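Local coordinates for malonyl CoA-acyl carrier protein transacylase (Burkholderia pseudomallei 1710b, PDB 3EZO), which probably transfers the malonyl group of malonyl-CoA to holo acyl carrier protein, giving malonyl-ACP and free CoA, at residues F11-P16 with A89-V94; A30-V35 with Y80-Q85; H277-G282 with A301-P306. One frame throughout, in Å; residues are numbered along the deposited sequence.

Interaction 1: F11-P16 with A89-V94; sequences FAFVFP and AQPSIV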
loop_
_atom_site.group_PDB
_atom_site.type_symbol
_atom_site.label_atom_id
_atom_site.label_comp_id
_atom_site.label_asym_id
_atom_site.label_seq_id
_atom_site.Cartn_x
_atom_site.Cartn_y
_atom_site.Cartn_z
ATOM N N PHE A 11 -19.580 -5.315 -1.088
ATOM C CA PHE A 11 -18.441 -4.944 -0.280
ATOM C C PHE A 11 -17.176 -4.726 -1.101
ATOM O O PHE A 11 -17.062 -5.189 -2.219
ATOM C CB PHE A 11 -18.208 -5.941 0.868
ATOM C CG PHE A 11 -17.826 -7.312 0.426
ATOM C CD1 PHE A 11 -16.492 -7.723 0.435
ATOM C CD2 PHE A 11 -18.801 -8.227 0.019
ATOM C CE1 PHE A 11 -16.145 -9.029 0.039
ATOM C CE2 PHE A 11 -18.440 -9.527 -0.376
ATOM C CZ PHE A 11 -17.113 -9.908 -0.372
ATOM N N ALA A 12 -16.263 -3.976 -0.489
ATOM C CA ALA A 12 -14.937 -3.717 -0.981
ATOM C C ALA A 12 -13.898 -4.399 -0.101
ATOM O O ALA A 12 -14.056 -4.506 1.110
ATOM C CB ALA A 12 -14.673 -2.211 -0.983
ATOM N N PHE A 13 -12.821 -4.822 -0.742
ATOM C CA PHE A 13 -11.618 -5.206 -0.049
ATOM C C PHE A 13 -10.542 -4.144 -0.316
ATOM O O PHE A 13 -10.306 -3.766 -1.479
ATOM C CB PHE A 13 -11.155 -6.585 -0.530
ATOM C CG PHE A 13 -11.694 -7.746 0.292
ATOM C CD1 PHE A 13 -12.915 -7.678 0.938
ATOM C CD2 PHE A 13 -10.987 -8.930 0.372
ATOM C CE1 PHE A 13 -13.392 -8.778 1.693
ATOM C CE2 PHE A 13 -11.469 -10.030 1.121
ATOM C CZ PHE A 13 -12.652 -9.939 1.777
ATOM N N VAL A 14 -9.893 -3.686 0.757
ATOM C CA VAL A 14 -8.706 -2.841 0.642
ATOM C C VAL A 14 -7.486 -3.570 1.216
ATOM O O VAL A 14 -7.577 -4.207 2.273
ATOM C CB VAL A 14 -8.944 -1.436 1.298
ATOM C CG1 VAL A 14 -10.112 -0.730 0.585
ATOM C CG2 VAL A 14 -9.213 -1.508 2.830
ATOM N N PHE A 15 -6.351 -3.482 0.515
ATOM C CA PHE A 15 -5.141 -4.256 0.830
ATOM C C PHE A 15 -3.998 -3.325 1.313
ATOM O O PHE A 15 -3.692 -2.310 0.676
ATOM C CB PHE A 15 -4.685 -5.062 -0.374
ATOM C CG PHE A 15 -5.685 -6.085 -0.838
ATOM C CD1 PHE A 15 -5.648 -7.386 -0.357
ATOM C CD2 PHE A 15 -6.662 -5.750 -1.745
ATOM C CE1 PHE A 15 -6.589 -8.327 -0.767
ATOM C CE2 PHE A 15 -7.603 -6.697 -2.179
ATOM C CZ PHE A 15 -7.551 -7.978 -1.714
ATOM N N PRO A 16 -3.373 -3.662 2.456
ATOM C CA PRO A 16 -2.302 -2.839 3.062
ATOM C C PRO A 16 -0.950 -2.925 2.342
ATOM O O PRO A 16 -0.700 -3.814 1.555
ATOM C CB PRO A 16 -2.218 -3.390 4.497
ATOM C CG PRO A 16 -2.628 -4.848 4.347
ATOM C CD PRO A 16 -3.673 -4.864 3.260
ATOM N N ALA A 89 -17.388 -14.411 -0.565
ATOM C CA ALA A 89 -17.704 -13.918 -1.928
ATOM C C ALA A 89 -16.607 -12.990 -2.451
ATOM O O ALA A 89 -15.827 -12.467 -1.701
ATOM C CB ALA A 89 -19.045 -13.166 -1.899
ATOM N N GLN A 90 -16.574 -12.805 -3.755
ATOM C CA GLN A 90 -15.683 -11.853 -4.378
ATOM C C GLN A 90 -16.166 -10.447 -4.025
ATOM O O GLN A 90 -17.355 -10.191 -4.054
ATOM C CB GLN A 90 -15.703 -12.093 -5.877
ATOM C CG GLN A 90 -14.561 -11.466 -6.648
ATOM C CD GLN A 90 -14.615 -11.807 -8.119
ATOM O OE1 GLN A 90 -15.528 -11.355 -8.823
ATOM N NE2 GLN A 90 -13.620 -12.567 -8.611
ATOM N N PRO A 91 -15.254 -9.552 -3.605
ATOM C CA PRO A 91 -15.676 -8.177 -3.439
ATOM C C PRO A 91 -16.084 -7.557 -4.771
ATOM O O PRO A 91 -15.756 -8.078 -5.835
ATOM C CB PRO A 91 -14.442 -7.493 -2.868
ATOM C CG PRO A 91 -13.311 -8.341 -3.350
ATOM C CD PRO A 91 -13.826 -9.727 -3.336
ATOM N N SER A 92 -16.851 -6.479 -4.719
ATOM C CA SER A 92 -17.291 -5.841 -5.957
ATOM C C SER A 92 -16.283 -4.800 -6.468
ATOM O O SER A 92 -16.336 -4.400 -7.623
ATOM C CB SER A 92 -18.666 -5.218 -5.787
ATOM O OG SER A 92 -18.753 -4.467 -4.593
ATOM N N ILE A 93 -15.395 -4.358 -5.585
ATOM C CA ILE A 93 -14.387 -3.377 -5.914
ATOM C C ILE A 93 -13.238 -3.515 -4.922
ATOM O O ILE A 93 -13.452 -3.833 -3.764
ATOM C CB ILE A 93 -14.974 -1.928 -5.956
ATOM C CG1 ILE A 93 -13.942 -0.930 -6.533
ATOM C CG2 ILE A 93 -15.464 -1.496 -4.605
ATOM C CD1 ILE A 93 -14.598 0.429 -7.031
ATOM N N VAL A 94 -12.014 -3.326 -5.410
ATOM C CA VAL A 94 -10.844 -3.403 -4.580
ATOM C C VAL A 94 -9.928 -2.201 -4.798
ATOM O O VAL A 94 -10.065 -1.490 -5.787
ATOM C CB VAL A 94 -10.069 -4.683 -4.859
ATOM C CG1 VAL A 94 -10.925 -5.934 -4.429
ATOM C CG2 VAL A 94 -9.671 -4.754 -6.348
#
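Strand 11-15 and the short strand that begins near Ile93 lie parallel and adjacent in the central five-stranded sheet of the acyltransferase core, an example of neighbouring parallel strands joined through a long connection that is mostly helix and contains no strand. The polar part of the contact belongs mostly to the backbone. The carbonyl of Phe11 takes two donors from Ser92: the amide, with Ser92 N 2.8 Å from Phe11 O and nearly along the C=O axis (175°), and the hydroxyl, whose OG lies 3.0 Å from the same Phe11 O but above the carbonyl plane. Chi1 of 47° tucks that OG between the residue's own backbone N and carbonyl carbon. One step on, Phe13 N donates to Ile93 O at 3.2 Å, and the Phe13-Val94 pair continues the parallel register with a CA-H...O contact from Val94 CA to Phe13 O.

Apolar packing fills both faces. On the face of Ala12 and Ile93, methyl meets methyl, Ala12 CB to Ile93 CG2. On the other, Phe13 CB touches both Pro91 CG and Val94 CG1, while the Phe15 ring presents its edge to the Val94 methyl, CE2 to CG1 4.1 Å. Beyond Val94 this strand runs on to a GxSxG sequence (Gly96, Ser98, Gly100), consistent with a nucleophile elbow carrying the predicted active-site Ser98.

The Phe11 ring takes the remaining contacts. Pro91 CA sits over one face of it, 3.9 Å from the centroid in a CH-pi contact, and at the ring edge CZ comes within 3.2 Å of Ala89 O.

Interaction 2: A30-V35 with Y80-Q85; sequences ADVAVV and YRAWQQ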
loop_
_atom_site.group_PDB
_atom_site.type_symbol
_atom_site.label_atom_id
_atom_site.label_comp_id
_atom_site.label_asym_id
_atom_site.label_seq_id
_atom_site.Cartn_x
_atom_site.Cartn_y
_atom_site.Cartn_z
ATOM N N ALA A 30 -1.386 -20.522 10.732
ATOM C CA ALA A 30 -0.347 -21.552 10.495
ATOM C C ALA A 30 -0.918 -22.882 10.008
ATOM O O ALA A 30 -0.216 -23.662 9.340
ATOM C CB ALA A 30 0.506 -21.808 11.814
ATOM N N ASP A 31 -2.162 -23.166 10.380
ATOM C CA ASP A 31 -2.793 -24.437 10.028
ATOM C C ASP A 31 -3.931 -24.298 9.029
ATOM O O ASP A 31 -4.780 -25.168 8.949
ATOM C CB ASP A 31 -3.276 -25.152 11.295
ATOM C CG ASP A 31 -2.132 -25.467 12.255
ATOM O OD1 ASP A 31 -1.000 -25.674 11.778
ATOM O OD2 ASP A 31 -2.376 -25.461 13.480
ATOM N N VAL A 32 -3.914 -23.235 8.232
ATOM C CA VAL A 32 -4.882 -23.081 7.133
ATOM C C VAL A 32 -4.128 -23.447 5.879
ATOM O O VAL A 32 -3.105 -22.829 5.550
ATOM C CB VAL A 32 -5.448 -21.666 7.103
ATOM C CG1 VAL A 32 -6.200 -21.375 5.811
ATOM C CG2 VAL A 32 -6.325 -21.433 8.350
ATOM N N ALA A 33 -4.607 -24.498 5.214
ATOM C CA ALA A 33 -3.906 -25.132 4.107
ATOM C C ALA A 33 -3.548 -24.099 3.004
ATOM O O ALA A 33 -2.417 -24.091 2.512
ATOM C CB ALA A 33 -4.779 -26.270 3.512
ATOM N N VAL A 34 -4.476 -23.217 2.627
ATOM C CA VAL A 34 -4.126 -22.249 1.553
ATOM C C VAL A 34 -3.075 -21.240 1.958
ATOM O O VAL A 34 -2.376 -20.732 1.103
ATOM C CB VAL A 34 -5.313 -21.373 0.935
ATOM C CG1 VAL A 34 -6.063 -22.168 -0.077
ATOM C CG2 VAL A 34 -6.154 -20.705 1.990
ATOM N N VAL A 35 -3.000 -20.912 3.238
ATOM C CA VAL A 35 -1.964 -19.993 3.725
ATOM C C VAL A 35 -0.627 -20.685 3.606
ATOM O O VAL A 35 0.332 -20.135 3.049
ATOM C CB VAL A 35 -2.269 -19.513 5.131
ATOM C CG1 VAL A 35 -1.124 -18.669 5.661
ATOM C CG2 VAL A 35 -3.613 -18.721 5.109
ATOM N N TYR A 80 -6.488 -13.237 1.509
ATOM C CA TYR A 80 -7.513 -13.251 0.463
ATOM C C TYR A 80 -7.843 -14.668 0.059
ATOM O O TYR A 80 -9.018 -15.006 -0.079
ATOM C CB TYR A 80 -7.121 -12.405 -0.768
ATOM C CG TYR A 80 -8.266 -12.268 -1.778
ATOM C CD1 TYR A 80 -9.332 -11.449 -1.508
ATOM C CD2 TYR A 80 -8.296 -13.013 -2.947
ATOM C CE1 TYR A 80 -10.387 -11.320 -2.383
ATOM C CE2 TYR A 80 -9.360 -12.904 -3.845
ATOM C CZ TYR A 80 -10.403 -12.062 -3.542
ATOM O OH TYR A 80 -11.480 -11.916 -4.385
ATOM N N ARG A 81 -6.806 -15.489 -0.153
ATOM C CA ARG A 81 -7.002 -16.884 -0.494
ATOM C C ARG A 81 -7.741 -17.642 0.656
ATOM O O ARG A 81 -8.578 -18.484 0.381
ATOM C CB ARG A 81 -5.660 -17.556 -0.881
ATOM C CG ARG A 81 -5.189 -17.305 -2.316
ATOM C CD ARG A 81 -3.877 -17.967 -2.603
ATOM N NE ARG A 81 -3.476 -18.000 -4.015
ATOM C CZ ARG A 81 -2.258 -18.346 -4.428
ATOM N NH1 ARG A 81 -1.313 -18.631 -3.549
ATOM N NH2 ARG A 81 -1.933 -18.373 -5.708
ATOM N N ALA A 82 -7.462 -17.327 1.919
ATOM C CA ALA A 82 -8.199 -17.924 3.079
ATOM C C ALA A 82 -9.670 -17.530 3.071
ATOM O O ALA A 82 -10.572 -18.323 3.423
ATOM C CB ALA A 82 -7.578 -17.487 4.377
ATOM N N TRP A 83 -9.925 -16.272 2.727
ATOM C CA TRP A 83 -11.295 -15.790 2.593
ATOM C C TRP A 83 -12.046 -16.664 1.573
ATOM O O TRP A 83 -13.133 -17.132 1.844
ATOM C CB TRP A 83 -11.300 -14.308 2.219
ATOM C CG TRP A 83 -12.624 -13.738 1.820
ATOM C CD1 TRP A 83 -13.090 -13.608 0.570
ATOM C CD2 TRP A 83 -13.624 -13.195 2.684
ATOM N NE1 TRP A 83 -14.319 -12.997 0.575
ATOM C CE2 TRP A 83 -14.673 -12.743 1.870
ATOM C CE3 TRP A 83 -13.740 -13.063 4.065
ATOM C CZ2 TRP A 83 -15.815 -12.158 2.384
ATOM C CZ3 TRP A 83 -14.866 -12.488 4.582
ATOM C CH2 TRP A 83 -15.905 -12.033 3.737
ATOM N N GLN A 84 -11.438 -16.913 0.421
ATOM C CA GLN A 84 -12.043 -17.755 -0.623
ATOM C C GLN A 84 -12.261 -19.210 -0.189
ATOM O O GLN A 84 -13.350 -19.748 -0.464
ATOM C CB GLN A 84 -11.198 -17.767 -1.901
ATOM C CG GLN A 84 -11.151 -16.442 -2.658
ATOM C CD GLN A 84 -10.143 -16.487 -3.794
ATOM O OE1 GLN A 84 -8.955 -16.657 -3.553
ATOM N NE2 GLN A 84 -10.610 -16.333 -5.040
ATOM N N GLN A 85 -11.206 -19.822 0.396
ATOM C CA GLN A 85 -11.213 -21.194 0.929
ATOM C C GLN A 85 -12.360 -21.366 1.921
ATOM O O GLN A 85 -12.956 -22.438 1.976
ATOM C CB GLN A 85 -9.834 -21.641 1.551
ATOM C CG GLN A 85 -9.693 -23.227 1.908
ATOM C CD GLN A 85 -8.566 -23.630 2.961
ATOM O OE1 GLN A 85 -7.455 -23.150 2.924
ATOM N NE2 GLN A 85 -8.889 -24.576 3.853
#
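Gln85 OE1 makes the hydrogen bond of this contact, accepting from the backbone amide of Val34 with N and OE1 3.0 Å apart. The donor lies in the plane of the side-chain carbonyl, and the N-H...O angle of 151° leaves the bond slightly bent. The same oxygen is pressed against the Val34 side chain: CG2 stands 2.9 Å from Gln85 OE1, a tight approach, and Val32 CG1 comes up to it at 3.6 Å.

Torsions explain how the amide gets there. In Gln85, CG is anti to the backbone N (chi1 -169°) and the chain runs on extended, so the group leaves the last turn of helix 65-85 and runs alongside Val34, the two side chains pointing opposite ways. Val34 CG2, wedged between its own amide nitrogen and carbonyl carbon, dips toward the helix and also meets Ala82 CA at 3.6 Å. Around this polar link, the methyl of Ala82 is approached by three valines: Val32 CG1 at 4.4 Å, Val34 CG2 at 4.3 Å and Val35 CG2 at 4.2 Å, each measured to Ala82 CB.

Further out, Arg81 starts toward Val34, CB against CB, but its guanidinium leads off to helix 33-46, forming a salt bridge with Glu41 and a hydrogen bond with Thr38. Leu309 of helix 306-314 also packs against Ala82, and Asp31 is tied to Arg36 by a salt bridge.

Val32 occupies the N-cap position but has no polar side-chain atom, and Val34 belongs to the first turn of helix 33-46, where amides lack the carbonyl of a preceding turn. Here the acceptor comes from the side chain of another helix, and the bond joins the start of helix 33-46 to the end of helix 65-85 in the acyltransferase domain.

Interaction 3: H277-G282 with A301-P306; sequences HVIECG and ASVFDP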
loop_
_atom_site.group_PDB
_atom_site.type_symbol
_atom_site.label_atom_id
_atom_site.label_comp_id
_atom_site.label_asym_id
_atom_site.label_seq_id
_atom_site.Cartn_x
_atom_site.Cartn_y
_atom_site.Cartn_z
ATOM N N HIS A 277 -19.775 -1.526 2.961
ATOM C CA HIS A 277 -18.859 -2.396 3.711
ATOM C C HIS A 277 -17.455 -2.457 3.106
ATOM O O HIS A 277 -17.263 -2.911 1.972
ATOM C CB HIS A 277 -19.445 -3.812 3.801
ATOM C CG HIS A 277 -20.807 -3.854 4.438
ATOM N ND1 HIS A 277 -21.760 -4.798 4.119
ATOM C CD2 HIS A 277 -21.389 -3.028 5.331
ATOM C CE1 HIS A 277 -22.849 -4.581 4.828
ATOM N NE2 HIS A 277 -22.649 -3.512 5.571
ATOM N N VAL A 278 -16.478 -2.044 3.898
ATOM C CA VAL A 278 -15.095 -2.011 3.468
ATOM C C VAL A 278 -14.236 -2.853 4.424
ATOM O O VAL A 278 -14.076 -2.539 5.623
ATOM C CB VAL A 278 -14.609 -0.574 3.343
ATOM C CG1 VAL A 278 -13.170 -0.538 2.927
ATOM C CG2 VAL A 278 -15.577 0.235 2.345
ATOM N N ILE A 279 -13.711 -3.944 3.878
ATOM C CA ILE A 279 -12.993 -4.943 4.671
ATOM C C ILE A 279 -11.530 -4.822 4.320
ATOM O O ILE A 279 -11.152 -4.879 3.155
ATOM C CB ILE A 279 -13.517 -6.339 4.373
ATOM C CG1 ILE A 279 -14.975 -6.454 4.844
ATOM C CG2 ILE A 279 -12.636 -7.439 5.032
ATOM C CD1 ILE A 279 -15.625 -7.685 4.285
ATOM N N GLU A 280 -10.712 -4.574 5.336
ATOM C CA GLU A 280 -9.260 -4.581 5.161
ATOM C C GLU A 280 -8.828 -6.016 5.119
ATOM O O GLU A 280 -9.121 -6.795 6.041
ATOM C CB GLU A 280 -8.527 -3.838 6.273
ATOM C CG GLU A 280 -6.995 -4.076 6.183
ATOM C CD GLU A 280 -6.180 -3.130 7.022
ATOM O OE1 GLU A 280 -6.640 -2.780 8.134
ATOM O OE2 GLU A 280 -5.040 -2.776 6.582
ATOM N N CYS A 281 -8.156 -6.398 4.045
ATOM C CA CYS A 281 -7.712 -7.783 3.891
ATOM C C CYS A 281 -6.209 -7.877 4.090
ATOM O O CYS A 281 -5.424 -7.498 3.223
ATOM C CB CYS A 281 -8.133 -8.365 2.546
ATOM S SG CYS A 281 -7.699 -10.123 2.297
ATOM N N GLY A 282 -5.821 -8.378 5.256
ATOM C CA GLY A 282 -4.418 -8.516 5.587
ATOM C C GLY A 282 -4.085 -8.022 6.985
ATOM O O GLY A 282 -4.934 -7.517 7.702
ATOM N N ALA A 301 -14.530 -4.200 8.537
ATOM C CA ALA A 301 -14.081 -5.435 9.195
ATOM C C ALA A 301 -12.653 -5.692 8.739
ATOM O O ALA A 301 -12.052 -4.885 7.998
ATOM C CB ALA A 301 -14.989 -6.618 8.864
ATOM N N SER A 302 -12.076 -6.793 9.200
ATOM C CA SER A 302 -10.730 -7.134 8.748
ATOM C C SER A 302 -10.548 -8.606 8.709
ATOM O O SER A 302 -11.175 -9.345 9.485
ATOM C CB SER A 302 -9.695 -6.506 9.623
ATOM O OG SER A 302 -10.024 -5.147 9.838
ATOM N N VAL A 303 -9.752 -9.037 7.742
ATOM C CA VAL A 303 -9.364 -10.426 7.646
ATOM C C VAL A 303 -7.860 -10.514 7.856
ATOM O O VAL A 303 -7.074 -10.153 6.959
ATOM C CB VAL A 303 -9.749 -10.997 6.307
ATOM C CG1 VAL A 303 -9.360 -12.467 6.233
ATOM C CG2 VAL A 303 -11.273 -10.745 6.069
ATOM N N PHE A 304 -7.471 -10.976 9.049
ATOM C CA PHE A 304 -6.049 -11.186 9.384
ATOM C C PHE A 304 -5.764 -12.472 10.199
ATOM O O PHE A 304 -4.613 -12.799 10.483
ATOM C CB PHE A 304 -5.512 -9.957 10.135
ATOM C CG PHE A 304 -6.237 -9.667 11.385
ATOM C CD1 PHE A 304 -5.906 -10.330 12.562
ATOM C CD2 PHE A 304 -7.245 -8.719 11.413
ATOM C CE1 PHE A 304 -6.582 -10.082 13.751
ATOM C CE2 PHE A 304 -7.928 -8.454 12.602
ATOM C CZ PHE A 304 -7.579 -9.152 13.776
ATOM N N ASP A 305 -6.821 -13.185 10.565
ATOM C CA ASP A 305 -6.708 -14.484 11.221
ATOM C C ASP A 305 -8.082 -15.174 11.135
ATOM O O ASP A 305 -9.032 -14.562 10.673
ATOM C CB ASP A 305 -6.189 -14.337 12.660
ATOM C CG ASP A 305 -7.154 -13.659 13.622
ATOM O OD1 ASP A 305 -8.327 -13.315 13.321
ATOM O OD2 ASP A 305 -6.691 -13.446 14.765
ATOM N N PRO A 306 -8.190 -16.446 11.564
ATOM C CA PRO A 306 -9.476 -17.127 11.399
ATOM C C PRO A 306 -10.655 -16.482 12.097
ATOM O O PRO A 306 -11.749 -16.476 11.529
ATOM C CB PRO A 306 -9.193 -18.538 11.951
ATOM C CG PRO A 306 -7.815 -18.780 11.526
ATOM C CD PRO A 306 -7.099 -17.423 11.734
#
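Glu280, next to last in strand 277-281, points its CB to the face shared with Ser302, whose OG lies 4.1 Å from Glu280 CB. CG is anti to the backbone N (chi1 170°) and the chain stays extended, carrying the carboxylate away from strand 299-303. The side chain also packs on Pro16. At the tip both oxygens are used: OE1 accepts from the amide of Ala288 and OE2 from that of Leu287, in the first turn of helix 286-294. A carboxylate so placed at a helix N terminus would probably be stabilised in its charged form.

The backbone of the same residue binds the edge strand twice. Glu280 N donates to Ala301 O at 3.0 Å, from above the carbonyl plane, and Glu280 O receives Val303 N at 2.9 Å, nearly along the C=O axis. Gly282 N continues the ladder to Val303 O at 2.8 Å, while Ala301 N reaches Val278 O only weakly. On the opposite face, Ile279 CG2 meets Val303 CG2 at 3.7 Å.

These two parallel strands and helix 286-294 form a beta-alpha-beta unit at one margin of the sheet. Strand 277-281 pairs with strand 11-15 on its other side, whereas the face of Cys281 and Val303 packs on helices 65-85, through Tyr80 and Trp83, and 306-314, through Leu309 and Ala312.

Overall arrangement
From the N terminus, strand 11-15 opens interaction 1, and the chain then runs through helices 33-46 to 65-85 before residues 89-94 close that long, strandless loop. Interaction 2 is nested inside it, joining the start of the first of these helices to the end of the last. Interaction 3 follows in series, closing a much shorter loop near the C terminus. Strands 11-15 and 277-281 are sheet neighbours, so interactions 1 and 3 are two seams of one parallel sheet. The end of helix 65-85 links all three: Trp83 packs on Phe13 and Val303, and its indole nitrogen probably hydrogen-bonds Ala89 O.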